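Side-chain contacts in peptidase S8 and S53, subtilisin, kexin, sedolisin (Mycobacterium smegmatis, PDB 4KG7), which probably cleaves proteins as a subtilisin-like serine endopeptidase, being the MycP3 mycosin protease of the type VII (ESX-3) secretion system: residues Ala329-Ser334 against Ala372-Asp377; Ser122-Glu127 against Ala322-Gly327; Tyr201-Lys206 against Gln256-Ser261; Gly269-Phe274 against Asn361-Gly366; Ala109-Gly114 against Thr318-Ala323. All blocks are in the same frame, centred on the assembly; numbering follows the deposited sequence. Where two conformers were deposited one is given.

Contact 1: residues Ala329-Ser334 against Ala372-Asp377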
# COMPACT_ATOMS: atom_id res chain seq x y z
N ALA A 329 5.27 2.91 10.15
CA ALA A 329 6.38 1.97 10.22
C ALA A 329 7.72 2.69 10.10
O ALA A 329 8.64 2.39 10.83
CB ALA A 329 6.26 0.87 9.16
N ALA A 330 7.83 3.67 9.20
CA ALA A 330 9.07 4.44 9.06
C ALA A 330 9.35 5.21 10.35
O ALA A 330 10.52 5.29 10.78
CB ALA A 330 9.01 5.41 7.87
N LEU A 331 8.32 5.79 10.98
CA LEU A 331 8.54 6.46 12.27
C LEU A 331 9.14 5.49 13.28
O LEU A 331 10.09 5.80 14.02
CB LEU A 331 7.24 7.04 12.82
CG LEU A 331 6.62 8.17 12.01
CD1 LEU A 331 5.46 8.80 12.81
CD2 LEU A 331 7.61 9.22 11.54
N VAL A 332 8.54 4.31 13.36
CA VAL A 332 8.92 3.31 14.36
C VAL A 332 10.35 2.82 14.09
O VAL A 332 11.14 2.69 15.01
CB VAL A 332 7.91 2.14 14.40
CG1 VAL A 332 8.45 0.97 15.21
CG2 VAL A 332 6.59 2.62 14.98
N ARG A 333 10.68 2.55 12.82
CA ARG A 333 12.03 2.08 12.52
C ARG A 333 13.10 3.13 12.74
O ARG A 333 14.23 2.78 13.08
CB ARG A 333 12.13 1.51 11.10
CG ARG A 333 11.14 0.41 10.80
CD ARG A 333 11.69 -0.54 9.78
NE ARG A 333 12.58 -1.51 10.40
CZ ARG A 333 13.02 -2.61 9.79
NH1 ARG A 333 12.75 -2.82 8.51
NH2 ARG A 333 13.76 -3.47 10.44
N SER A 334 12.76 4.41 12.59
CA SER A 334 13.70 5.47 12.88
C SER A 334 13.95 5.58 14.38
O SER A 334 15.09 5.73 14.80
CB SER A 334 13.18 6.81 12.34
OG SER A 334 14.05 7.88 12.62
N ALA A 372 1.28 5.31 20.52
CA ALA A 372 1.38 4.07 21.32
C ALA A 372 2.51 3.20 20.78
O ALA A 372 3.29 2.63 21.54
CB ALA A 372 0.08 3.32 21.30
N ALA A 373 2.61 3.09 19.45
CA ALA A 373 3.67 2.29 18.84
C ALA A 373 5.06 2.84 19.15
O ALA A 373 6.04 2.09 19.32
CB ALA A 373 3.46 2.17 17.34
N LEU A 374 5.15 4.16 19.26
CA LEU A 374 6.41 4.81 19.49
C LEU A 374 6.81 4.84 20.95
O LEU A 374 7.95 5.13 21.24
CB LEU A 374 6.37 6.24 18.91
CG LEU A 374 6.41 6.24 17.38
CD1 LEU A 374 5.87 7.55 16.83
CD2 LEU A 374 7.80 5.97 16.82
N THR A 375 5.89 4.53 21.85
CA THR A 375 6.20 4.60 23.28
C THR A 375 6.06 3.28 24.06
O THR A 375 6.41 3.21 25.24
CB THR A 375 5.31 5.65 23.95
OG1 THR A 375 3.95 5.31 23.76
CG2 THR A 375 5.58 7.02 23.36
N TRP A 376 5.54 2.25 23.41
CA TRP A 376 5.34 0.95 24.07
C TRP A 376 6.66 0.32 24.51
O TRP A 376 7.67 0.42 23.82
CB TRP A 376 4.60 0.02 23.11
CG TRP A 376 4.32 -1.36 23.65
CD1 TRP A 376 3.44 -1.68 24.64
CD2 TRP A 376 4.89 -2.59 23.19
NE1 TRP A 376 3.44 -3.05 24.85
CE2 TRP A 376 4.32 -3.63 23.97
CE3 TRP A 376 5.83 -2.91 22.21
CZ2 TRP A 376 4.67 -4.97 23.79
CZ3 TRP A 376 6.17 -4.25 22.02
CH2 TRP A 376 5.59 -5.26 22.81
N ASP A 377 6.64 -0.30 25.69
CA ASP A 377 7.79 -1.02 26.20
C ASP A 377 7.47 -2.51 26.18
O ASP A 377 6.50 -2.92 26.82
CB ASP A 377 8.10 -0.58 27.63
CG ASP A 377 9.29 -1.33 28.22
OD1 ASP A 377 10.43 -0.92 27.94
OD2 ASP A 377 9.06 -2.32 28.94
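Leu-374 reaches across from helix 370-375 and sets one methyl against the surface of helix 318-335, between the side chains of Leu-331 and Val-332. Its chi1 of -73° places CG beside its own backbone N, and from there the side chain runs out to the other helix, CD2 leading. That methyl meets backbone as much as side chain: CD2 is 3.6 Å from Leu-331 O and 3.8 Å from Val-332 CA, with Leu-331 CB a little farther off at 4.2 Å. Val-332 meets it at an oblique angle, its CG2 lying 4.0 Å from Leu-374 CD2. Because CG1 of this valine stands anti to the backbone N (chi1 168°), CG2 is the branch left to face helix 370-375. The same CG2 touches the methyl of Ala-373, 3.9 Å from its CB, so a single valine branch is shared by two consecutive residues. The small Ala-373 is consistent with the close approach beside it, where Val-332 CA and Leu-374 CA are 5.9 Å apart. All four residues are buried, and no hydrogen bond joins the two segments. The polar atoms nearby are served from outside: Ser-62 OG bonds to Leu-331 O, and Lys-335 NZ bonds to Leu-374 O. Val-332 also packs on Val-344 and Arg-347 of helix 341-350, while both leucines touch Ala-58 of helix 55-59. The C-terminal helix is thereby packed, through aliphatic side chains, onto the far half of the long helix that carries the predicted active-site serine near its start in this subtilisin fold.

Contact 2: residues Ser122-Glu127 against Ala322-Gly327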
# COMPACT_ATOMS: atom_id res chain seq x y z
N SER A 122 0.81 17.35 5.99
CA SER A 122 2.14 16.77 6.08
C SER A 122 2.06 15.27 5.85
O SER A 122 1.07 14.63 6.23
CB SER A 122 2.76 16.98 7.46
OG SER A 122 4.06 16.42 7.53
N GLY A 123 3.12 14.72 5.28
CA GLY A 123 3.32 13.29 5.34
C GLY A 123 3.51 12.80 6.76
O GLY A 123 3.85 13.58 7.67
N VAL A 124 3.32 11.50 6.98
CA VAL A 124 3.55 10.90 8.30
C VAL A 124 5.02 11.00 8.72
O VAL A 124 5.35 11.24 9.89
CB VAL A 124 3.12 9.41 8.30
CG1 VAL A 124 3.46 8.73 9.62
CG2 VAL A 124 1.64 9.29 8.02
N ALA A 125 5.89 10.74 7.76
CA ALA A 125 7.32 10.60 7.99
C ALA A 125 8.09 11.50 7.02
O ALA A 125 8.81 11.02 6.14
CB ALA A 125 7.71 9.12 7.78
N PRO A 126 8.03 12.83 7.22
CA PRO A 126 8.56 13.73 6.20
C PRO A 126 10.08 13.70 6.10
O PRO A 126 10.64 14.18 5.12
CB PRO A 126 8.05 15.11 6.64
CG PRO A 126 7.60 14.95 8.03
CD PRO A 126 7.33 13.53 8.30
N GLU A 127 10.76 13.15 7.11
CA GLU A 127 12.22 13.04 7.03
C GLU A 127 12.68 11.71 6.42
O GLU A 127 13.88 11.50 6.22
CB GLU A 127 12.86 13.28 8.40
CG GLU A 127 12.70 14.73 8.85
CD GLU A 127 13.39 15.02 10.16
OE1 GLU A 127 14.27 14.24 10.55
OE2 GLU A 127 13.06 16.03 10.80
N ALA A 322 -2.98 1.86 3.69
CA ALA A 322 -1.65 1.23 3.66
C ALA A 322 -0.54 2.27 3.72
O ALA A 322 0.43 2.12 4.45
CB ALA A 322 -1.49 0.38 2.40
N ALA A 323 -0.72 3.35 2.96
CA ALA A 323 0.29 4.40 2.94
C ALA A 323 0.52 4.97 4.32
O ALA A 323 1.66 5.14 4.76
CB ALA A 323 -0.12 5.49 1.97
N TYR A 324 -0.56 5.24 5.03
CA TYR A 324 -0.42 5.72 6.42
C TYR A 324 0.37 4.73 7.26
O TYR A 324 1.25 5.15 8.02
CB TYR A 324 -1.80 5.94 7.04
CG TYR A 324 -2.45 7.26 6.71
CD1 TYR A 324 -1.81 8.47 7.03
CD2 TYR A 324 -3.76 7.34 6.23
CE1 TYR A 324 -2.38 9.69 6.77
CE2 TYR A 324 -4.35 8.56 5.97
CZ TYR A 324 -3.68 9.73 6.28
OH TYR A 324 -4.28 10.95 6.06
N VAL A 325 0.06 3.44 7.18
CA VAL A 325 0.77 2.47 7.94
C VAL A 325 2.25 2.40 7.59
O VAL A 325 3.09 2.27 8.47
CB VAL A 325 0.10 1.09 7.88
CG1 VAL A 325 0.95 0.02 8.59
CG2 VAL A 325 -1.27 1.17 8.53
N SER A 326 2.58 2.45 6.31
CA SER A 326 3.99 2.54 5.90
C SER A 326 4.70 3.74 6.52
O SER A 326 5.86 3.65 6.94
CB SER A 326 4.10 2.57 4.40
OG SER A 326 3.78 1.29 3.89
N GLY A 327 4.05 4.89 6.51
CA GLY A 327 4.63 6.06 7.19
C GLY A 327 4.86 5.84 8.68
O GLY A 327 5.89 6.20 9.21
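Val-124 puts both of its methyls on helix 318-335. CG1 presses on the backbone of Gly-327, 3.3 Å from its C, a tight approach possible because glycine has no side chain on this side; Val-124 CB itself comes to 3.8 Å from Gly-327 CA. CG2 points to the aromatic ring of Tyr-324 and meets it at the edge, in the ring plane, 3.7 Å from CD1, with the two side chains crossing at about a right angle. The division of labour follows from chi1 of 175° in Val-124, which sets CG1 anti to the backbone N and CG2 beside it. Next along the loop, Ala-125 adds its CB at 3.7 Å from Gly-327 O. The loop in question joins helix 104-113 to strand 129-134 of the parallel sheet in this subtilisin fold, and here it is laid across the middle of helix 318-335. Farther out, backbone hydrogen bonds tie Val-124 to Leu-111 and Ala-125 to Ile-112, while Trp-59 NE1 bonds to Val-124 O. The bend before the valine has a bond of its own, from Ser-122 OG to Gly-123 O at 2.9 Å, arriving in the carbonyl plane on a lone pair.

Contact 3: residues Tyr201-Lys206 against Gln256-Ser261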
# COMPACT_ATOMS: atom_id res chain seq x y z
N TYR A 201 12.04 -13.23 0.77
CA TYR A 201 13.38 -12.64 0.64
C TYR A 201 13.45 -11.24 1.21
O TYR A 201 14.32 -10.88 2.02
CB TYR A 201 13.80 -12.66 -0.82
CG TYR A 201 15.07 -11.91 -1.13
CD1 TYR A 201 16.30 -12.43 -0.80
CD2 TYR A 201 15.02 -10.66 -1.72
CE1 TYR A 201 17.46 -11.74 -1.07
CE2 TYR A 201 16.18 -9.96 -2.04
CZ TYR A 201 17.40 -10.49 -1.68
OH TYR A 201 18.58 -9.87 -1.97
N ALA A 202 12.48 -10.42 0.82
CA ALA A 202 12.46 -9.03 1.24
C ALA A 202 12.17 -8.91 2.73
O ALA A 202 12.76 -8.08 3.40
CB ALA A 202 11.45 -8.22 0.43
N ALA A 203 11.25 -9.74 3.24
CA ALA A 203 10.83 -9.60 4.64
C ALA A 203 11.80 -10.19 5.64
O ALA A 203 11.93 -9.63 6.71
CB ALA A 203 9.46 -10.19 4.86
N LEU A 204 12.49 -11.26 5.28
CA LEU A 204 13.37 -11.96 6.21
C LEU A 204 14.85 -11.62 5.94
O LEU A 204 15.47 -10.85 6.69
CB LEU A 204 13.06 -13.47 6.20
CG LEU A 204 11.65 -13.87 6.66
CD1 LEU A 204 11.59 -15.38 6.82
CD2 LEU A 204 11.21 -13.16 7.91
N GLU A 205 15.38 -12.09 4.82
CA GLU A 205 16.79 -11.87 4.54
C GLU A 205 17.10 -10.38 4.47
O GLU A 205 18.13 -9.95 5.01
CB GLU A 205 17.20 -12.52 3.23
CG GLU A 205 18.66 -12.25 2.89
CD GLU A 205 19.22 -13.09 1.77
OE1 GLU A 205 18.60 -14.13 1.43
OE2 GLU A 205 20.30 -12.73 1.23
N LYS A 206 16.23 -9.59 3.82
CA LYS A 206 16.48 -8.16 3.71
C LYS A 206 15.79 -7.35 4.81
O LYS A 206 15.98 -6.14 4.88
CB LYS A 206 16.12 -7.63 2.34
CG LYS A 206 16.83 -8.34 1.17
CD LYS A 206 18.35 -8.23 1.21
CE LYS A 206 18.82 -6.81 1.01
NZ LYS A 206 20.32 -6.70 0.96
N GLN A 256 0.71 -13.98 4.24
CA GLN A 256 1.11 -13.98 5.62
C GLN A 256 2.24 -15.02 5.78
O GLN A 256 2.22 -16.09 5.14
CB GLN A 256 -0.11 -14.32 6.48
CG GLN A 256 -1.23 -13.31 6.31
CD GLN A 256 -0.77 -11.92 6.63
OE1 GLN A 256 -0.32 -11.67 7.74
NE2 GLN A 256 -0.74 -11.04 5.64
N PRO A 257 3.23 -14.73 6.65
CA PRO A 257 3.37 -13.59 7.55
C PRO A 257 4.20 -12.43 7.01
O PRO A 257 4.48 -11.48 7.74
CB PRO A 257 4.08 -14.21 8.75
CG PRO A 257 5.00 -15.17 8.11
CD PRO A 257 4.22 -15.77 6.96
N TYR A 258 4.57 -12.48 5.74
CA TYR A 258 5.55 -11.54 5.19
C TYR A 258 5.01 -10.12 4.96
O TYR A 258 5.80 -9.17 4.85
CB TYR A 258 6.09 -12.09 3.87
CG TYR A 258 6.51 -13.53 3.99
CD1 TYR A 258 7.51 -13.93 4.91
CD2 TYR A 258 5.92 -14.50 3.23
CE1 TYR A 258 7.86 -15.26 5.03
CE2 TYR A 258 6.28 -15.83 3.33
CZ TYR A 258 7.26 -16.21 4.23
OH TYR A 258 7.59 -17.55 4.29
N VAL A 259 3.69 -10.01 4.86
CA VAL A 259 3.01 -8.79 4.45
C VAL A 259 2.04 -8.38 5.56
O VAL A 259 1.35 -9.25 6.12
CB VAL A 259 2.20 -9.03 3.17
CG1 VAL A 259 1.36 -7.79 2.83
CG2 VAL A 259 3.10 -9.44 2.00
N LEU A 260 2.05 -7.11 5.95
CA LEU A 260 1.10 -6.53 6.88
C LEU A 260 0.01 -5.94 6.00
O LEU A 260 0.24 -4.96 5.29
CB LEU A 260 1.73 -5.43 7.74
CG LEU A 260 0.81 -4.69 8.71
CD1 LEU A 260 0.02 -5.64 9.62
CD2 LEU A 260 1.68 -3.71 9.51
N SER A 261 -1.16 -6.58 6.05
CA SER A 261 -2.32 -6.20 5.25
C SER A 261 -3.20 -5.20 6.00
O SER A 261 -3.58 -5.44 7.15
CB SER A 261 -3.10 -7.46 4.85
OG SER A 261 -4.33 -7.13 4.20
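Within 201-206 the touching is done by Ala-203 and Leu-204, and both rest on Tyr-258. Ala-203 points its methyl at the root of the tyrosine: CB is 4.0 Å from Tyr-258 CB and 3.8 Å from Tyr-258 O. The backbones approach most closely at this pair, 5.7 Å between the CA of Ala-203 and that of Tyr-258. Leu-204 then reaches the ring itself, its CD1 standing near the ring plane at the edge, 4.1 Å from Tyr-258 CE1; the two side chains are inclined to each other, neither parallel nor perpendicular. The tyrosine comes within range because its chi1 of -49° turns the ring beside its own backbone N. The helix widens here into a pi-type turn at 201-205, with Lys-206 N bonding to Tyr-201 O at 2.9 Å, and Lys-206 CG folds back over one face of the Tyr-201 ring, offset toward the rim. In the partner segment, Pro-257 follows a cis peptide bond and lays its CD over the centre of one face of the Tyr-258 ring, 4.0 Å above the plane. Gln-256 NE2 steadies this bend by bonding to Val-259 O, 2.8 Å away, and also to Ser-253 O. The contact thus joins the C-terminal end of helix 193-205 to the entry of strand 259-265, next to strand 209-213, whose Ile-210 packs on Ala-203. With no hydrogen bond between the segments, the attachment rests on dispersion and on burying Ala-203, which the partly exposed Leu-204 and Tyr-258 probably help to shield from solvent.

Contact 4: residues Gly269-Phe274 against Asn361-Gly366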
# COMPACT_ATOMS: atom_id res chain seq x y z
N GLY A 269 -12.49 5.56 13.36
CA GLY A 269 -11.87 4.29 13.59
C GLY A 269 -12.74 3.08 13.28
O GLY A 269 -12.34 1.97 13.52
N GLN A 270 -13.93 3.31 12.71
CA GLN A 270 -14.78 2.19 12.32
C GLN A 270 -14.41 1.68 10.93
O GLN A 270 -14.03 2.44 10.06
CB GLN A 270 -16.25 2.61 12.32
CG GLN A 270 -16.75 3.04 13.68
CD GLN A 270 -16.78 1.90 14.68
OE1 GLN A 270 -16.75 0.72 14.30
NE2 GLN A 270 -16.87 2.22 15.93
N PRO A 271 -14.59 0.37 10.71
CA PRO A 271 -14.32 -0.20 9.38
C PRO A 271 -15.02 0.60 8.27
O PRO A 271 -16.20 0.87 8.37
CB PRO A 271 -14.93 -1.59 9.47
CG PRO A 271 -14.81 -1.96 10.89
CD PRO A 271 -15.04 -0.68 11.66
N SER A 272 -14.30 0.99 7.24
CA SER A 272 -14.92 1.62 6.09
C SER A 272 -15.86 0.67 5.37
O SER A 272 -15.61 -0.52 5.30
CB SER A 272 -13.85 2.08 5.11
OG SER A 272 -13.07 3.14 5.66
N SER A 273 -16.95 1.22 4.83
CA SER A 273 -17.96 0.38 4.19
C SER A 273 -17.37 -0.48 3.07
O SER A 273 -17.87 -1.61 2.82
CB SER A 273 -19.07 1.24 3.62
OG SER A 273 -18.56 2.13 2.65
N PHE A 274 -16.35 0.03 2.40
CA PHE A 274 -15.75 -0.63 1.22
C PHE A 274 -14.56 -1.54 1.55
O PHE A 274 -14.01 -2.17 0.67
CB PHE A 274 -15.30 0.43 0.21
CG PHE A 274 -14.37 1.46 0.80
CD1 PHE A 274 -13.02 1.17 0.98
CD2 PHE A 274 -14.86 2.67 1.27
CE1 PHE A 274 -12.18 2.10 1.57
CE2 PHE A 274 -14.01 3.62 1.84
CZ PHE A 274 -12.66 3.33 2.00
N ASN A 361 -11.55 -9.43 10.53
CA ASN A 361 -11.22 -9.62 9.13
C ASN A 361 -11.44 -8.34 8.31
O ASN A 361 -11.09 -8.28 7.13
CB ASN A 361 -11.98 -10.80 8.55
CG ASN A 361 -11.39 -12.14 8.95
OD1 ASN A 361 -10.50 -12.25 9.81
ND2 ASN A 361 -11.87 -13.19 8.30
N LEU A 362 -12.02 -7.32 8.93
CA LEU A 362 -12.13 -6.01 8.28
C LEU A 362 -10.91 -5.13 8.58
O LEU A 362 -10.35 -4.51 7.70
CB LEU A 362 -13.42 -5.30 8.70
CG LEU A 362 -14.72 -5.96 8.28
CD1 LEU A 362 -15.85 -5.26 9.04
CD2 LEU A 362 -14.93 -5.90 6.77
N ILE A 363 -10.51 -5.06 9.84
CA ILE A 363 -9.51 -4.09 10.28
C ILE A 363 -8.38 -4.69 11.12
O ILE A 363 -7.55 -3.95 11.66
CB ILE A 363 -10.15 -2.86 10.96
CG1 ILE A 363 -10.88 -3.28 12.23
CG2 ILE A 363 -11.06 -2.14 9.98
CD1 ILE A 363 -11.39 -2.09 13.04
N GLY A 364 -8.31 -6.01 11.21
CA GLY A 364 -7.18 -6.66 11.90
C GLY A 364 -7.19 -6.26 13.36
O GLY A 364 -8.23 -6.38 14.03
N ALA A 365 -6.03 -5.84 13.87
CA ALA A 365 -5.90 -5.33 15.23
C ALA A 365 -6.49 -3.92 15.42
O ALA A 365 -6.42 -3.35 16.51
CB ALA A 365 -4.43 -5.38 15.66
N GLY A 366 -7.08 -3.35 14.38
CA GLY A 366 -7.74 -2.04 14.49
C GLY A 366 -6.86 -0.92 13.99
O GLY A 366 -5.77 -1.15 13.43
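The puckered ring of Pro-271 takes Ile-363 over one side and Leu-362 at its rim. Ile-363 CG2 sits above the ring, 3.9 Å from Pro-271 CG and 3.8 Å from Pro-271 CA, and Ile-363 CD1 is on the same side, 4.1 Å from Pro-271 CD. The leucine touches the rim with one methyl, Leu-362 CD1 lying 3.8 Å from Pro-271 CB. A chi1 of 63° wedges CG1 of Ile-363 between its backbone N and carbonyl carbon, and this leaves both the CG2 and CD1 methyls turned to the proline; CD1 also comes to 4.2 Å from Gly-269 O. Two irregular loops of the subtilisin fold meet here near the surface: 269-274 links strands 259-265 and 281-286 of the parallel sheet, and 361-366 connects helices 341-350 and 370-375. The second is shaped by a type II' turn from Ile-363 to Gly-366, closed by Gly-366 N bonding to Ile-363 O at 2.8 Å, with Gly-364 at positive phi. Ser-360 OG bonds to the backbone N of both Leu-362 and Ile-363. On the other loop, Ser-272 CB rests over one face of the flat Phe-274 ring, and Ser-272 OG bonds to Glu-288.

Contact 5: residues Ala109-Gly114 against Thr318-Ala323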
# COMPACT_ATOMS: atom_id res chain seq x y z
N ALA A 109 2.62 8.41 -2.01
CA ALA A 109 3.91 8.95 -1.59
C ALA A 109 3.72 10.15 -0.66
O ALA A 109 4.41 10.33 0.34
CB ALA A 109 4.73 9.33 -2.82
N GLY A 110 2.77 11.02 -1.01
CA GLY A 110 2.51 12.19 -0.21
C GLY A 110 2.09 11.87 1.21
O GLY A 110 2.54 12.50 2.18
N LEU A 111 1.24 10.86 1.37
CA LEU A 111 0.81 10.48 2.71
C LEU A 111 1.97 9.95 3.54
O LEU A 111 2.02 10.15 4.75
CB LEU A 111 -0.32 9.44 2.66
CG LEU A 111 -1.66 9.95 2.16
CD1 LEU A 111 -2.62 8.76 2.13
CD2 LEU A 111 -2.22 11.06 3.03
N ILE A 112 2.88 9.22 2.89
CA ILE A 112 4.01 8.58 3.56
C ILE A 112 5.03 9.62 4.00
O ILE A 112 5.43 9.62 5.15
CB ILE A 112 4.68 7.51 2.68
CG1 ILE A 112 3.67 6.40 2.39
CG2 ILE A 112 5.95 6.98 3.37
CD1 ILE A 112 4.14 5.39 1.37
N ALA A 113 5.45 10.50 3.10
CA ALA A 113 6.59 11.38 3.38
C ALA A 113 6.51 12.69 2.63
O ALA A 113 7.53 13.36 2.44
CB ALA A 113 7.87 10.66 3.03
N GLY A 114 5.31 13.15 2.30
CA GLY A 114 5.14 14.51 1.81
C GLY A 114 5.60 15.56 2.83
O GLY A 114 5.58 15.31 4.03
N THR A 318 -8.34 1.52 0.54
CA THR A 318 -7.33 0.87 1.35
C THR A 318 -5.93 1.24 0.91
O THR A 318 -4.99 1.08 1.68
CB THR A 318 -7.51 -0.68 1.40
OG1 THR A 318 -7.54 -1.24 0.07
CG2 THR A 318 -8.78 -1.06 2.18
N SER A 319 -5.78 1.70 -0.34
CA SER A 319 -4.47 2.14 -0.79
C SER A 319 -3.91 3.23 0.13
O SER A 319 -2.71 3.22 0.49
CB SER A 319 -4.60 2.65 -2.22
OG SER A 319 -5.62 3.63 -2.27
N TYR A 320 -4.75 4.14 0.54
CA TYR A 320 -4.33 5.27 1.38
C TYR A 320 -4.08 4.85 2.81
O TYR A 320 -3.19 5.37 3.46
CB TYR A 320 -5.35 6.42 1.26
CG TYR A 320 -5.62 6.77 -0.19
CD1 TYR A 320 -4.60 7.24 -0.99
CD2 TYR A 320 -6.87 6.56 -0.77
CE1 TYR A 320 -4.79 7.50 -2.35
CE2 TYR A 320 -7.07 6.83 -2.12
CZ TYR A 320 -6.03 7.30 -2.89
OH TYR A 320 -6.26 7.55 -4.23
N ALA A 321 -4.88 3.90 3.30
CA ALA A 321 -4.71 3.31 4.62
C ALA A 321 -3.32 2.66 4.70
O ALA A 321 -2.58 2.84 5.67
CB ALA A 321 -5.81 2.27 4.87
N ALA A 322 -2.98 1.86 3.69
CA ALA A 322 -1.65 1.23 3.66
C ALA A 322 -0.54 2.27 3.72
O ALA A 322 0.43 2.12 4.45
CB ALA A 322 -1.49 0.38 2.40
N ALA A 323 -0.72 3.35 2.96
CA ALA A 323 0.29 4.40 2.94
C ALA A 323 0.52 4.97 4.32
O ALA A 323 1.66 5.14 4.76
CB ALA A 323 -0.12 5.49 1.97
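The two helices that carry His-104 and Ser-319, predicted members of the catalytic triad, lie side by side in the subtilisin fold, and Leu-111 and Ile-112 of helix 104-113 join them to Tyr-320 and Ala-323 of helix 318-335. Their short segments run nearly parallel, 9.0 Å between axes at an angle of 25°, with Ile-112 CA only 5.6 Å from Ala-323 CA. Such closeness rests on the small Ala-323, whose methyl fits between two neighbours, 4.0 Å from Leu-111 CB and 3.9 Å from Ile-112 CG1. Ile-112 turns CG1 to the backbone-N side (chi1 -63°), and so brings this methylene also to Ala-323 O, at 3.4 Å. Leu-111 uses its far end as well: CD1 reaches one turn back along the opposing helix and rests 3.7 Å from both Tyr-320 O and Tyr-320 CB. It approaches the tyrosine ring at a slant, neither squarely on the face nor at the edge. Tyr-320 itself stands close to the active site, its side chain about 4 Å from that of His-104 at the nearest atoms. Behind the pair, Ile-112 packs on Leu-130 of strand 129-134, and Leu-111 also touches Tyr-324 one turn farther along. All four touching residues are buried. Side-chain packing without a direct hydrogen bond between the segments probably helps to set the spacing of the two helices, and it is probably one of the features that keep the predicted serine and histidine at a constant relative position.

In the fold
Helix 318-335 threads three of the five contacts: contact 5 at its start, contact 2 in the middle, sharing Ala-322 and Ala-323 with it, and contact 1 at its far end. The centres of contacts 5 and 2 lie about 6 Å apart, those of 2 and 1 about 13 Å. Along the chain, contacts 5 and 2 close before contact 1 opens, contact 3 is nested inside contacts 2 and 5, and contact 4 alternates with contacts 1, 2 and 5. Contact 3 joins a helix to the sheet and touches contact 2 through Leu-260 and Val-325; contact 4 reaches contact 5 where Phe-274 meets Thr-318. The predicted serine's helix is thus packed along its length.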